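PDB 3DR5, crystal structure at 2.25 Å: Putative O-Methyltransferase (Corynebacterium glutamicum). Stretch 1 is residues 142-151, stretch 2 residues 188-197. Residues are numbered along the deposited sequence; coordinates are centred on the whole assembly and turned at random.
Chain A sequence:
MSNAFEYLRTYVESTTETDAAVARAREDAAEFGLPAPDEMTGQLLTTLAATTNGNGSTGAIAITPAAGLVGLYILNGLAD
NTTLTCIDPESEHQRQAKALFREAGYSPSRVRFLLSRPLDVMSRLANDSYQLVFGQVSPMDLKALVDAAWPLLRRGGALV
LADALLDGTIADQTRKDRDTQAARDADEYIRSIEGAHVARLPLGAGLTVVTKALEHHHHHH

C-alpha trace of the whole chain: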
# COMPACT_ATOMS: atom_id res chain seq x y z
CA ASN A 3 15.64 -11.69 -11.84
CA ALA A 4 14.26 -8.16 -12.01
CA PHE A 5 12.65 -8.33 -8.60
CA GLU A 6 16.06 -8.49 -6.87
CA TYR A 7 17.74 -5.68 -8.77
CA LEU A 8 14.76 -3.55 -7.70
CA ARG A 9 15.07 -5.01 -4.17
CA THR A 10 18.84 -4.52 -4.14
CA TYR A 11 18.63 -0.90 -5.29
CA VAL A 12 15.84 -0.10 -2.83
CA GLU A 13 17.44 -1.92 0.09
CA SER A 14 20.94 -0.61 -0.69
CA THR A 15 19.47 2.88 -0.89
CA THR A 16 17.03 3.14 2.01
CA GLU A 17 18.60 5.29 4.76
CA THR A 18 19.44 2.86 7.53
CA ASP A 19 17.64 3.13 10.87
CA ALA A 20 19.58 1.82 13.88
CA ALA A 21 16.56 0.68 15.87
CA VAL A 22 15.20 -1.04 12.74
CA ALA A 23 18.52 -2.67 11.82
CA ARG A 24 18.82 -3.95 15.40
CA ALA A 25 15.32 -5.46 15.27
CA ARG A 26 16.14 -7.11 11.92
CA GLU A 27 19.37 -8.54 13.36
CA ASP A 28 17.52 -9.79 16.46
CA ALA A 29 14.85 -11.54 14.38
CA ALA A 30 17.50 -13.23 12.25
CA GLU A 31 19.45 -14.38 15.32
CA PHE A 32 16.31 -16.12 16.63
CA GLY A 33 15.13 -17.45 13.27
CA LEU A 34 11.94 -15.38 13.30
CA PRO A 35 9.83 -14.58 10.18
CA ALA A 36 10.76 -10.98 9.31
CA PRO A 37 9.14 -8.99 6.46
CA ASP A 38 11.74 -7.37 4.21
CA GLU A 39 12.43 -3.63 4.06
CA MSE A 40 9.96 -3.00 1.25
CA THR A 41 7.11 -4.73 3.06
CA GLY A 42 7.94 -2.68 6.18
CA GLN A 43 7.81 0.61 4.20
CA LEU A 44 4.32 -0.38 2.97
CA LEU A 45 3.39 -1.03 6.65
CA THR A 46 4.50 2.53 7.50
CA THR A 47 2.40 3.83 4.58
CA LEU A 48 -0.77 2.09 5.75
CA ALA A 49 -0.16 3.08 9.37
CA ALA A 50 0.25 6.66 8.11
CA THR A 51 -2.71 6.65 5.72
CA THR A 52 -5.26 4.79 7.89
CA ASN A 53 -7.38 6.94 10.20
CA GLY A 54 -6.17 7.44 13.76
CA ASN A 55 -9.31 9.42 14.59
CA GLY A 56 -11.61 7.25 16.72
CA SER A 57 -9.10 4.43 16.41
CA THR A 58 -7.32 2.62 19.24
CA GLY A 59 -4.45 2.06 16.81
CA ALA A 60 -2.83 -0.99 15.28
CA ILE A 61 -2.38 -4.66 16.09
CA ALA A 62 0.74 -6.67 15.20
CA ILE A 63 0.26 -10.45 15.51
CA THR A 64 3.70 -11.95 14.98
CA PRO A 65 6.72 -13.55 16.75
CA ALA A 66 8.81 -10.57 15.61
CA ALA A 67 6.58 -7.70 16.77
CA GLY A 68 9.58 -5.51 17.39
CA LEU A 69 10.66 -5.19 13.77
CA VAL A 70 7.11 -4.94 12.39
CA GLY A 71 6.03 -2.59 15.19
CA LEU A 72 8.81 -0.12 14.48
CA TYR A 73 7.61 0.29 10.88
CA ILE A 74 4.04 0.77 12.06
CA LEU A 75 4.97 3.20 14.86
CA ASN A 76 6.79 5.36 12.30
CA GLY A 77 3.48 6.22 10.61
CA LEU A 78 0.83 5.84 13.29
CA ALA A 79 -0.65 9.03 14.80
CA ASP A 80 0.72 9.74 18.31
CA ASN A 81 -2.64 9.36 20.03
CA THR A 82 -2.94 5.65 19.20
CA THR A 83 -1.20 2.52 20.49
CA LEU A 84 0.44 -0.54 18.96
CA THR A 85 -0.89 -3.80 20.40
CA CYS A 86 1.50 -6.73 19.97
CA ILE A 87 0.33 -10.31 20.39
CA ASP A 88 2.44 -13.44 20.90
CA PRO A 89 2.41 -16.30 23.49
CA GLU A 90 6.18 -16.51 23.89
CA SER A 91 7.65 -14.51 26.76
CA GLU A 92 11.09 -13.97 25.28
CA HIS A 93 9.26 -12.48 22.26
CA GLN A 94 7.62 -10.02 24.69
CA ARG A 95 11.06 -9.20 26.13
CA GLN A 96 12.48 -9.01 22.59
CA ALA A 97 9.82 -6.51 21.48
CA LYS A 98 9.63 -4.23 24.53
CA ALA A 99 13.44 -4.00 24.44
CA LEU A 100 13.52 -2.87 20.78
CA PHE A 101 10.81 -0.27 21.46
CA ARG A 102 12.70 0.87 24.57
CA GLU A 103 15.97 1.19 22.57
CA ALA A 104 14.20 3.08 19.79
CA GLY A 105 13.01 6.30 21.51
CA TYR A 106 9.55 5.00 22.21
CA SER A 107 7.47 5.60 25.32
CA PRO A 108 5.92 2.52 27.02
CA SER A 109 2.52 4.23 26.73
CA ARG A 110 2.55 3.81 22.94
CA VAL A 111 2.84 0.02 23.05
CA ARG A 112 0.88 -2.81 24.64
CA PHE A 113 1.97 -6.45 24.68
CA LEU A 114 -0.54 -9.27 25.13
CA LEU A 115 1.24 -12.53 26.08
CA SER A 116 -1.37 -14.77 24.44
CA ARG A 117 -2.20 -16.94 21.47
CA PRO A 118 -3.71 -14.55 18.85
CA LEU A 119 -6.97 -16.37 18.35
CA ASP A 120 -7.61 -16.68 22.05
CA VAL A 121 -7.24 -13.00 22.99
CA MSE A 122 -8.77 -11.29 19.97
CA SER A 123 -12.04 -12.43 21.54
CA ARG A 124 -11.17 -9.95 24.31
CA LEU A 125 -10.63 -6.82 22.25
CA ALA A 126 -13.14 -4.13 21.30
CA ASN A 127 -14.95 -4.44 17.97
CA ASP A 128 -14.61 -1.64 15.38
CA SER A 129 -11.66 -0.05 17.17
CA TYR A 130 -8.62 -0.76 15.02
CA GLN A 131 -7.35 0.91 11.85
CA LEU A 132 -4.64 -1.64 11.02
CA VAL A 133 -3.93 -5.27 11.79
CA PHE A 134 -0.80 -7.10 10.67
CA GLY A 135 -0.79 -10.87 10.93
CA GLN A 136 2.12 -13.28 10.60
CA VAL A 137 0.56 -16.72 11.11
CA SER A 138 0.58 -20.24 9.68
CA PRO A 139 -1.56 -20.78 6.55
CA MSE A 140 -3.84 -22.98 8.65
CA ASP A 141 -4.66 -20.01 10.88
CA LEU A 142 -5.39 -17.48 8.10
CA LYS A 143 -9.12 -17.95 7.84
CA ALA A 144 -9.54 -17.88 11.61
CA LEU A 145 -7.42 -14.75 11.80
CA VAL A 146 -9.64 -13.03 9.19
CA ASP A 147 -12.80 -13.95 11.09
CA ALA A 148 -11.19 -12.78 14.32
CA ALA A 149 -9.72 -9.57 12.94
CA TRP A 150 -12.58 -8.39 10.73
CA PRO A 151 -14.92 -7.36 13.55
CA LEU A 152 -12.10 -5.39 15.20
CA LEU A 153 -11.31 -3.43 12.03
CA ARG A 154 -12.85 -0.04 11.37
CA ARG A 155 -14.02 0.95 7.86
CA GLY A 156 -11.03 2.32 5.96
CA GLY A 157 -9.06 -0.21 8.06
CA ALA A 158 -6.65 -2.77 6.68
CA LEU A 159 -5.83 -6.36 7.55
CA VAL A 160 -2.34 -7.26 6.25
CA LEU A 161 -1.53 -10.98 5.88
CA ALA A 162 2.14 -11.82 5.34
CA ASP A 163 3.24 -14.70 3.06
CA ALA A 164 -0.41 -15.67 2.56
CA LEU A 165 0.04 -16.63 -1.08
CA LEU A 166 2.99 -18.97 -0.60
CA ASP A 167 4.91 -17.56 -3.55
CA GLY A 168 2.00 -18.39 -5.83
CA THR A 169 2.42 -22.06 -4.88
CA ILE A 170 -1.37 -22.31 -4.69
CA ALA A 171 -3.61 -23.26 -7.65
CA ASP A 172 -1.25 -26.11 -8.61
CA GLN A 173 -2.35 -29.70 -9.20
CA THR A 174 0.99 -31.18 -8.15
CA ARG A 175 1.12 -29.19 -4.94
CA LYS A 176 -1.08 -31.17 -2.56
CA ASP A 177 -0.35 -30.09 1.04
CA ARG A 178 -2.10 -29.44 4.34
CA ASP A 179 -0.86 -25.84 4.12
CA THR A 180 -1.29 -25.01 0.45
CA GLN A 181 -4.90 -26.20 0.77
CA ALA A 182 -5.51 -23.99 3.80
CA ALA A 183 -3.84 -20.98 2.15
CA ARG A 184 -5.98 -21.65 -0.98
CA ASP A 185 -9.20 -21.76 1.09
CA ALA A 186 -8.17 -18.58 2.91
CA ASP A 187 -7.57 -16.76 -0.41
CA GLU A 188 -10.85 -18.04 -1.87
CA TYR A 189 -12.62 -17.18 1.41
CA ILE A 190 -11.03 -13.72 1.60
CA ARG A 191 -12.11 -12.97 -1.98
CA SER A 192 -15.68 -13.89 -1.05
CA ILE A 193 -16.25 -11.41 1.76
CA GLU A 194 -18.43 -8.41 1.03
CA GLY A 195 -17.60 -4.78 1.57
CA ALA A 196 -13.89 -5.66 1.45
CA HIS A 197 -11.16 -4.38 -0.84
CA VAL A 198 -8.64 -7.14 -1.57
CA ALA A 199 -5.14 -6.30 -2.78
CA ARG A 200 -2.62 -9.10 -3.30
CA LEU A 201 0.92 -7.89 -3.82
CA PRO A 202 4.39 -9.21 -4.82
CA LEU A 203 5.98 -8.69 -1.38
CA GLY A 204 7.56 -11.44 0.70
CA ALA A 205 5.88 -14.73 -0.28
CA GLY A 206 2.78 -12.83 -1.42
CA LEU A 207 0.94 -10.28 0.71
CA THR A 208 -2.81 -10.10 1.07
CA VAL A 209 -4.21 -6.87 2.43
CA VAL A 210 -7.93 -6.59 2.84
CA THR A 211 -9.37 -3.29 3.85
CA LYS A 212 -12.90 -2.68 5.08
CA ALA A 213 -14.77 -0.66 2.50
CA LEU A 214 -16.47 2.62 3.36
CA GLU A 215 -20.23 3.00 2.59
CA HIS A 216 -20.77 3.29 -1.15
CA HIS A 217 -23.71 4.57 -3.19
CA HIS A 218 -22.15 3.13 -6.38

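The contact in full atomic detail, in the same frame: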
# COMPACT_ATOMS: atom_id res chain seq x y z
N LEU A 142 -4.95 -18.65 8.86
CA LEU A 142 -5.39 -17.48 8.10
C LEU A 142 -6.86 -17.13 8.13
O LEU A 142 -7.22 -15.98 8.41
CB LEU A 142 -4.89 -17.56 6.66
CG LEU A 142 -3.38 -17.38 6.43
CD1 LEU A 142 -3.03 -17.73 4.99
CD2 LEU A 142 -2.97 -15.95 6.75
N LYS A 143 -7.69 -18.12 7.85
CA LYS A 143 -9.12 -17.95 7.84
C LYS A 143 -9.61 -17.50 9.22
O LYS A 143 -10.39 -16.56 9.34
CB LYS A 143 -9.80 -19.27 7.48
CG LYS A 143 -10.95 -19.14 6.48
CD LYS A 143 -12.18 -19.94 6.90
CE LYS A 143 -13.22 -19.03 7.55
NZ LYS A 143 -14.48 -19.75 7.90
N ALA A 144 -9.14 -18.19 10.25
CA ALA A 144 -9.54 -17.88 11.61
C ALA A 144 -9.09 -16.47 11.99
O ALA A 144 -9.80 -15.75 12.70
CB ALA A 144 -8.96 -18.91 12.59
N LEU A 145 -7.92 -16.07 11.50
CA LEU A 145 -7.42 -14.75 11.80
C LEU A 145 -8.31 -13.68 11.14
O LEU A 145 -8.58 -12.63 11.74
CB LEU A 145 -5.95 -14.60 11.35
CG LEU A 145 -5.28 -13.28 11.78
CD1 LEU A 145 -5.29 -13.18 13.31
CD2 LEU A 145 -3.85 -13.21 11.24
N VAL A 146 -8.77 -13.95 9.92
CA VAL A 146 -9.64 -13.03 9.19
C VAL A 146 -10.97 -12.85 9.93
O VAL A 146 -11.47 -11.74 10.08
CB VAL A 146 -9.95 -13.55 7.77
CG1 VAL A 146 -10.87 -12.60 7.05
CG2 VAL A 146 -8.66 -13.74 6.99
N ASP A 147 -11.53 -13.97 10.37
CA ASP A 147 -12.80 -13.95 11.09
C ASP A 147 -12.64 -13.25 12.43
O ASP A 147 -13.55 -12.57 12.89
CB ASP A 147 -13.30 -15.38 11.33
CG ASP A 147 -13.60 -16.11 10.04
OD1 ASP A 147 -14.14 -15.46 9.11
OD2 ASP A 147 -13.32 -17.32 9.95
N ALA A 148 -11.47 -13.41 13.04
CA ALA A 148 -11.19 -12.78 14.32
C ALA A 148 -10.89 -11.30 14.17
O ALA A 148 -11.36 -10.47 14.94
CB ALA A 148 -10.00 -13.48 15.00
N ALA A 149 -10.10 -10.96 13.16
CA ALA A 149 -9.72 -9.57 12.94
C ALA A 149 -10.79 -8.67 12.34
O ALA A 149 -10.93 -7.51 12.72
CB ALA A 149 -8.45 -9.52 12.08
N TRP A 150 -11.57 -9.21 11.40
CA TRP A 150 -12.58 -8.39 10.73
C TRP A 150 -13.46 -7.54 11.63
O TRP A 150 -13.57 -6.32 11.41
CB TRP A 150 -13.47 -9.26 9.82
CG TRP A 150 -14.08 -8.46 8.69
CD1 TRP A 150 -15.41 -8.23 8.47
CD2 TRP A 150 -13.38 -7.77 7.64
NE1 TRP A 150 -15.58 -7.44 7.36
CE2 TRP A 150 -14.35 -7.15 6.83
CE3 TRP A 150 -12.03 -7.63 7.31
CZ2 TRP A 150 -14.01 -6.38 5.70
CZ3 TRP A 150 -11.69 -6.86 6.19
CH2 TRP A 150 -12.68 -6.25 5.40
N PRO A 151 -14.07 -8.14 12.65
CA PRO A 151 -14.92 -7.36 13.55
C PRO A 151 -14.19 -6.21 14.24
O PRO A 151 -14.78 -5.17 14.53
CB PRO A 151 -15.42 -8.39 14.57
CG PRO A 151 -15.29 -9.70 13.87
CD PRO A 151 -14.03 -9.56 13.05
N GLU A 188 -9.51 -17.92 -1.32
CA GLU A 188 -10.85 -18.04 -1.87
C GLU A 188 -11.89 -17.45 -0.90
O GLU A 188 -12.83 -16.78 -1.32
CB GLU A 188 -11.17 -19.52 -2.14
CG GLU A 188 -12.60 -19.79 -2.55
CD GLU A 188 -12.83 -21.24 -2.90
OE1 GLU A 188 -12.03 -21.79 -3.70
OE2 GLU A 188 -13.80 -21.84 -2.39
N TYR A 189 -11.71 -17.70 0.39
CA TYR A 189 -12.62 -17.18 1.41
C TYR A 189 -12.50 -15.65 1.51
O TYR A 189 -13.51 -14.94 1.57
CB TYR A 189 -12.31 -17.77 2.78
CG TYR A 189 -13.19 -17.21 3.87
CD1 TYR A 189 -14.55 -17.52 3.91
CD2 TYR A 189 -12.68 -16.33 4.83
CE1 TYR A 189 -15.38 -16.99 4.89
CE2 TYR A 189 -13.51 -15.79 5.82
CZ TYR A 189 -14.85 -16.13 5.84
OH TYR A 189 -15.67 -15.61 6.81
N ILE A 190 -11.27 -15.15 1.52
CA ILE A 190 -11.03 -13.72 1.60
C ILE A 190 -11.67 -13.00 0.41
O ILE A 190 -12.27 -11.94 0.56
CB ILE A 190 -9.51 -13.42 1.68
CG1 ILE A 190 -9.00 -13.70 3.09
CG2 ILE A 190 -9.23 -11.96 1.26
CD1 ILE A 190 -7.48 -13.68 3.22
N ARG A 191 -11.54 -13.58 -0.78
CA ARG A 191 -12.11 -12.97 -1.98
C ARG A 191 -13.63 -13.05 -2.05
O ARG A 191 -14.25 -12.49 -2.96
CB ARG A 191 -11.49 -13.60 -3.23
CG ARG A 191 -10.04 -13.19 -3.48
CD ARG A 191 -9.33 -14.19 -4.38
NE ARG A 191 -10.30 -14.88 -5.23
CZ ARG A 191 -10.25 -16.18 -5.51
NH1 ARG A 191 -9.29 -16.94 -5.02
NH2 ARG A 191 -11.18 -16.71 -6.29
N SER A 192 -14.23 -13.72 -1.08
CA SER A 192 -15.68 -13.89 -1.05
C SER A 192 -16.37 -12.91 -0.11
O SER A 192 -17.58 -12.71 -0.21
CB SER A 192 -16.04 -15.32 -0.62
OG SER A 192 -16.02 -15.45 0.80
N ILE A 193 -15.62 -12.30 0.81
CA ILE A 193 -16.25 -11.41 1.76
C ILE A 193 -16.68 -10.10 1.13
O ILE A 193 -16.01 -9.56 0.26
CB ILE A 193 -15.34 -11.23 3.02
CG1 ILE A 193 -15.40 -9.80 3.52
CG2 ILE A 193 -13.93 -11.70 2.73
CD1 ILE A 193 -14.08 -9.30 4.06
N GLU A 194 -17.83 -9.61 1.58
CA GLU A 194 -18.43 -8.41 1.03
C GLU A 194 -18.07 -7.12 1.74
O GLU A 194 -17.89 -7.11 2.96
CB GLU A 194 -19.95 -8.59 1.00
CG GLU A 194 -20.68 -7.84 -0.10
CD GLU A 194 -20.66 -8.57 -1.43
OE1 GLU A 194 -20.42 -9.79 -1.43
OE2 GLU A 194 -20.92 -7.92 -2.46
N GLY A 195 -17.97 -6.04 0.98
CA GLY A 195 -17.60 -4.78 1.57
C GLY A 195 -16.13 -4.78 1.94
O GLY A 195 -15.72 -4.12 2.89
N ALA A 196 -15.34 -5.56 1.21
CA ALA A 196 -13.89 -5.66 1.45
C ALA A 196 -13.14 -5.33 0.18
O ALA A 196 -13.57 -5.71 -0.91
CB ALA A 196 -13.49 -7.05 1.89
N HIS A 197 -12.02 -4.63 0.32
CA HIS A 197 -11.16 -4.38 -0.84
C HIS A 197 -10.00 -5.36 -0.63
O HIS A 197 -9.39 -5.41 0.45
CB HIS A 197 -10.58 -2.96 -0.86
CG HIS A 197 -11.61 -1.90 -0.93
ND1 HIS A 197 -12.52 -1.79 -1.96
CD2 HIS A 197 -11.86 -0.85 -0.10
CE1 HIS A 197 -13.27 -0.72 -1.78
NE2 HIS A 197 -12.89 -0.14 -0.66
O HOH W 1 -17.50 -6.15 6.19

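Glu188 does not reach the first helix. Tyr189 makes the most extensive contact. Its CB points toward the other stretch, and the ring lies among Lys143, Val146 and Asp147. Lys143 lies one turn before the neighbouring pair Val146 and Asp147. Lys143 covers one ring face: its CE is 3.7 Å from the Tyr189 ring centroid, a CH-pi contact, and its NZ is 4.4 Å from the same centroid, a cation-pi contact. Val146 CG1 meets the ring edge, 4.3 Å from Tyr189 CE2. The phenol donates a hydrogen bond from Tyr189 OH to Asp147 OD1 at 2.8 Å. The other carboxylate oxygen, Asp147 OD2, forms a salt bridge with Lys143 NZ at 3.4 Å, so the three polar side chains are linked.

Ile190 packs its CG1 against Val146 CG2 at 3.9 Å. A type I turn from Ile190 to Ile193 follows, and Ser192 OG donates a hydrogen bond to Tyr189 O at 2.7 Å. Ile193 is in the loop, and its CA-to-CB bond points toward the first stretch. Its CD1 lies over a face of Trp150, 3.5 Å from the six-membered ring centroid. A water accepts from Trp150 NE1 at 2.6 Å and donates weakly to Glu194 O at 3.4 Å. Gly195 O approaches the indole edge, 4.0 Å from Trp150 CZ2. Ala196 CB ends the contact, 3.7 Å from Trp150 CH2; the CA-to-CB bond of His197 points away.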